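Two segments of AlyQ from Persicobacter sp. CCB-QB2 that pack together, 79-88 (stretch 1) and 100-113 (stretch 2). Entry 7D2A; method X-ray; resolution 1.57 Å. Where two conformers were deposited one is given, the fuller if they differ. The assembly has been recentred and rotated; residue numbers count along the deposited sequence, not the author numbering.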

# COMPACT_ATOMS: atom_id res chain seq x y z
N ASP A 79 4.86 -0.84 15.97
CA ASP A 79 6.31 -0.54 15.83
C ASP A 79 6.73 -0.78 14.39
O ASP A 79 6.90 -1.94 14.01
CB ASP A 79 7.19 -1.36 16.79
CG ASP A 79 8.69 -1.00 16.77
OD1 ASP A 79 9.07 -0.13 15.95
OD2 ASP A 79 9.48 -1.60 17.59
N PRO A 80 7.05 0.28 13.61
CA PRO A 80 7.57 0.14 12.25
C PRO A 80 8.71 -0.88 12.09
O PRO A 80 8.80 -1.52 11.04
CB PRO A 80 8.04 1.56 11.90
CG PRO A 80 7.17 2.47 12.76
CD PRO A 80 6.93 1.68 14.03
N ALA A 81 9.52 -1.08 13.14
CA ALA A 81 10.70 -1.99 13.09
C ALA A 81 10.31 -3.46 13.32
O ALA A 81 11.15 -4.34 13.03
CB ALA A 81 11.76 -1.54 14.08
N SER A 82 9.07 -3.72 13.74
CA SER A 82 8.58 -5.05 14.22
C SER A 82 7.11 -5.23 13.85
O SER A 82 6.32 -5.64 14.67
CB SER A 82 8.77 -5.18 15.72
OG SER A 82 7.85 -4.33 16.41
N LEU A 83 6.78 -4.94 12.62
CA LEU A 83 5.44 -5.16 12.05
C LEU A 83 5.20 -6.65 11.82
O LEU A 83 6.18 -7.45 11.75
CB LEU A 83 5.41 -4.35 10.75
CG LEU A 83 5.57 -2.84 10.90
CD1 LEU A 83 5.64 -2.23 9.49
CD2 LEU A 83 4.44 -2.23 11.69
N THR A 84 3.95 -7.03 11.67
CA THR A 84 3.51 -8.39 11.43
C THR A 84 2.90 -8.45 10.04
O THR A 84 2.01 -7.64 9.77
CB THR A 84 2.52 -8.81 12.53
OG1 THR A 84 3.28 -8.69 13.75
CG2 THR A 84 2.01 -10.20 12.29
N GLU A 85 3.23 -9.49 9.26
CA GLU A 85 2.65 -9.68 7.91
C GLU A 85 1.21 -10.21 8.05
O GLU A 85 0.99 -11.24 8.67
CB GLU A 85 3.51 -10.60 7.03
CG GLU A 85 2.98 -10.68 5.63
CD GLU A 85 3.88 -11.47 4.70
OE1 GLU A 85 5.09 -11.10 4.60
OE2 GLU A 85 3.42 -12.49 4.25
N VAL A 86 0.25 -9.53 7.43
CA VAL A 86 -1.17 -9.94 7.45
C VAL A 86 -1.70 -10.37 6.08
O VAL A 86 -2.81 -10.87 6.06
CB VAL A 86 -2.04 -8.84 8.08
CG1 VAL A 86 -1.68 -8.61 9.54
CG2 VAL A 86 -1.96 -7.50 7.32
N TYR A 87 -0.98 -10.09 5.01
CA TYR A 87 -1.44 -10.36 3.64
C TYR A 87 -0.23 -10.47 2.73
O TYR A 87 0.78 -9.77 2.92
CB TYR A 87 -2.33 -9.23 3.11
CG TYR A 87 -3.17 -9.62 1.92
CD1 TYR A 87 -2.67 -9.51 0.64
CD2 TYR A 87 -4.50 -10.01 2.05
CE1 TYR A 87 -3.42 -9.84 -0.47
CE2 TYR A 87 -5.28 -10.34 0.95
CZ TYR A 87 -4.72 -10.29 -0.32
OH TYR A 87 -5.44 -10.60 -1.45
N SER A 88 -0.30 -11.38 1.80
CA SER A 88 0.73 -11.50 0.74
C SER A 88 0.02 -11.94 -0.53
O SER A 88 -0.86 -12.86 -0.50
CB SER A 88 1.77 -12.47 1.18
OG SER A 88 2.77 -12.55 0.19
N SER A 100 -9.19 -4.20 -3.25
CA SER A 100 -9.28 -4.50 -1.80
C SER A 100 -8.53 -5.77 -1.40
O SER A 100 -8.66 -6.83 -2.06
CB SER A 100 -10.71 -4.57 -1.37
OG SER A 100 -11.33 -3.33 -1.64
N TYR A 101 -7.73 -5.64 -0.37
CA TYR A 101 -6.99 -6.77 0.26
C TYR A 101 -7.44 -6.79 1.72
O TYR A 101 -7.09 -5.94 2.54
CB TYR A 101 -5.49 -6.56 0.11
CG TYR A 101 -5.09 -6.25 -1.31
CD1 TYR A 101 -5.37 -7.15 -2.31
CD2 TYR A 101 -4.56 -5.02 -1.64
CE1 TYR A 101 -5.08 -6.88 -3.63
CE2 TYR A 101 -4.22 -4.74 -2.96
CZ TYR A 101 -4.49 -5.67 -3.96
OH TYR A 101 -4.21 -5.36 -5.28
N SER A 102 -8.26 -7.79 2.02
CA SER A 102 -8.97 -7.97 3.30
C SER A 102 -8.23 -9.04 4.11
O SER A 102 -7.56 -9.91 3.50
CB SER A 102 -10.43 -8.40 3.08
OG SER A 102 -11.18 -7.34 2.50
N PHE A 103 -8.32 -8.96 5.43
CA PHE A 103 -7.66 -9.91 6.35
C PHE A 103 -8.38 -9.83 7.67
O PHE A 103 -9.07 -8.87 8.00
CB PHE A 103 -6.16 -9.60 6.47
CG PHE A 103 -5.80 -8.15 6.63
CD1 PHE A 103 -5.89 -7.51 7.86
CD2 PHE A 103 -5.54 -7.38 5.51
CE1 PHE A 103 -5.64 -6.15 7.97
CE2 PHE A 103 -5.25 -6.02 5.61
CZ PHE A 103 -5.30 -5.41 6.85
N THR A 104 -8.18 -10.84 8.51
CA THR A 104 -8.77 -10.86 9.85
C THR A 104 -8.45 -9.59 10.62
O THR A 104 -7.29 -9.16 10.63
CB THR A 104 -8.30 -12.11 10.63
OG1 THR A 104 -8.58 -13.22 9.81
CG2 THR A 104 -8.95 -12.23 11.99
N ALA A 105 -9.47 -9.00 11.27
CA ALA A 105 -9.35 -7.68 11.87
C ALA A 105 -8.28 -7.69 12.96
O ALA A 105 -8.20 -8.68 13.74
CB ALA A 105 -10.65 -7.23 12.47
N THR A 106 -7.47 -6.64 13.02
CA THR A 106 -6.43 -6.53 14.05
C THR A 106 -6.13 -5.05 14.31
O THR A 106 -6.64 -4.23 13.60
CB THR A 106 -5.19 -7.32 13.62
OG1 THR A 106 -4.35 -7.39 14.77
CG2 THR A 106 -4.53 -6.71 12.39
N THR A 107 -5.31 -4.74 15.26
CA THR A 107 -5.08 -3.35 15.69
C THR A 107 -3.80 -2.91 15.03
O THR A 107 -2.81 -3.69 15.03
CB THR A 107 -5.04 -3.21 17.21
OG1 THR A 107 -6.35 -3.56 17.62
CG2 THR A 107 -4.70 -1.81 17.65
N ALA A 108 -3.72 -1.68 14.55
CA ALA A 108 -2.48 -1.17 13.93
C ALA A 108 -2.54 0.35 13.92
O ALA A 108 -3.61 0.93 13.65
CB ALA A 108 -2.25 -1.65 12.51
N ARG A 109 -1.40 0.96 14.16
CA ARG A 109 -1.17 2.38 13.85
C ARG A 109 -0.52 2.46 12.48
O ARG A 109 -0.81 3.42 11.74
CB ARG A 109 -0.32 3.07 14.92
CG ARG A 109 0.15 4.44 14.46
CD ARG A 109 0.82 5.25 15.54
NE ARG A 109 1.28 6.50 14.97
CZ ARG A 109 1.84 7.50 15.65
NH1 ARG A 109 2.02 7.40 16.96
NH2 ARG A 109 2.27 8.56 15.00
N TYR A 110 0.39 1.52 12.15
CA TYR A 110 1.20 1.58 10.90
C TYR A 110 0.81 0.41 10.02
O TYR A 110 0.70 -0.76 10.50
CB TYR A 110 2.70 1.53 11.22
CG TYR A 110 3.19 2.70 12.02
CD1 TYR A 110 3.52 3.90 11.43
CD2 TYR A 110 3.29 2.62 13.40
CE1 TYR A 110 3.90 5.00 12.17
CE2 TYR A 110 3.72 3.70 14.16
CZ TYR A 110 4.05 4.88 13.54
OH TYR A 110 4.47 5.96 14.28
N ILE A 111 0.68 0.70 8.73
CA ILE A 111 0.43 -0.28 7.65
C ILE A 111 1.51 -0.09 6.61
O ILE A 111 1.68 1.04 6.14
CB ILE A 111 -0.96 -0.08 7.02
CG1 ILE A 111 -2.12 -0.37 7.98
CG2 ILE A 111 -1.05 -0.97 5.80
CD1 ILE A 111 -2.42 0.60 9.05
N ARG A 112 2.26 -1.14 6.34
CA ARG A 112 3.35 -1.08 5.37
C ARG A 112 3.02 -1.99 4.20
O ARG A 112 2.73 -3.18 4.41
CB ARG A 112 4.66 -1.53 6.04
CG ARG A 112 5.85 -1.59 5.09
CD ARG A 112 7.11 -1.83 5.89
NE ARG A 112 7.49 -0.67 6.64
CZ ARG A 112 8.56 -0.61 7.44
NH1 ARG A 112 9.33 -1.67 7.60
NH2 ARG A 112 8.82 0.52 8.09
N ILE A 113 3.16 -1.49 2.97
CA ILE A 113 3.10 -2.30 1.75
C ILE A 113 4.51 -2.50 1.25
O ILE A 113 5.16 -1.51 0.98
CB ILE A 113 2.20 -1.68 0.66
CG1 ILE A 113 0.78 -1.51 1.19
CG2 ILE A 113 2.31 -2.49 -0.59
CD1 ILE A 113 -0.15 -0.81 0.23
O HOH W 1 11.24 0.53 9.66
O HOH W 2 11.62 -1.82 9.61

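The two stretches meet without a single direct hydrogen bond between them. Strand 84-88 crosses strand 100-103 at 128°, with a closest axial approach of 7.1 Å, and the contact is made mainly by side chains, most of them apolar or aromatic, with a few backbone carbonyl oxygens and two bridging waters.

Along stretch 2, the contact begins in earnest at Tyr101, whose CA-to-CB bond points toward stretch 1. Its CB sits over one face of the Tyr87 ring, 3.8 Å from the ring centroid and 9° off the normal, so that a methylene C-H addresses the pi cloud almost head on. The two tyrosine rings themselves meet obliquely, with planes at 48° and centroids 5.3 Å apart; Tyr87 CZ comes within 3.8 Å of Tyr101 CD1. A large flat side chain suits Tyr87 here, because one ring can cover both the CB and the ring of its neighbour. Tyr101 is buried, yet its hydroxyl is satisfied by a hydrogen bond to a residue just outside the stretches.

Ser102 points its side chain away, as expected from the alternation of a strand, and contributes through its backbone instead. Its carbonyl O lies near the plane of the Tyr87 ring, at the edge, 3.4 Å from Tyr87 CD2. The polarity is favourable: the rim of an aromatic ring carries slight positive charge, which a carbonyl oxygen tolerates well.

Phe103 turns back toward stretch 1, and its ring receives Val86. Val86 CG2 stands 3.7 Å from the centroid of the Phe103 ring and only 1° off the normal, a nearly ideal CH-pi contact. A branched valine serves well, since its compact methyl can sit squarely on the face. The backbone is also close, with Val86 O 3.6 Å from Phe103 CB, in keeping with the 6.6 Å between Val86 CA and Phe103 CA. Thr106, beyond the corner at 104, adds a peripheral touch: its methyl CG2 is 4.5 Å from Val86 CG1.

After the second corner, at 109, Tyr110 opens another patch. Pro80 lies over one face of its ring, with Pro80 CG 3.8 Å from the Tyr110 centroid and 6° off the normal; the rigid pyrrolidine presents a ready-made hydrocarbon surface to the aromatic face. Leu83 reaches the base of the same side chain, its CD2 lying 4.2 Å from Tyr110 CB.

Ile111 points away, and Arg112 toward. The arginine is apolar near its root and charged at its tip, and both parts find use. Leu83 CD1 packs 3.7 Å from Arg112 CB and also lies over one face of the guanidinium. Pro80 O is 3.5 Å from Arg112 NH1, but the angle is too poor for a hydrogen bond, and water makes the link instead. Water 2 accepts from Arg112 NH1 (3.1 Å to its O) and donates to Pro80 O (3.2 Å), while water 1 accepts from Arg112 NH2 (2.9 Å) and donates weakly to Pro80 O (3.5 Å).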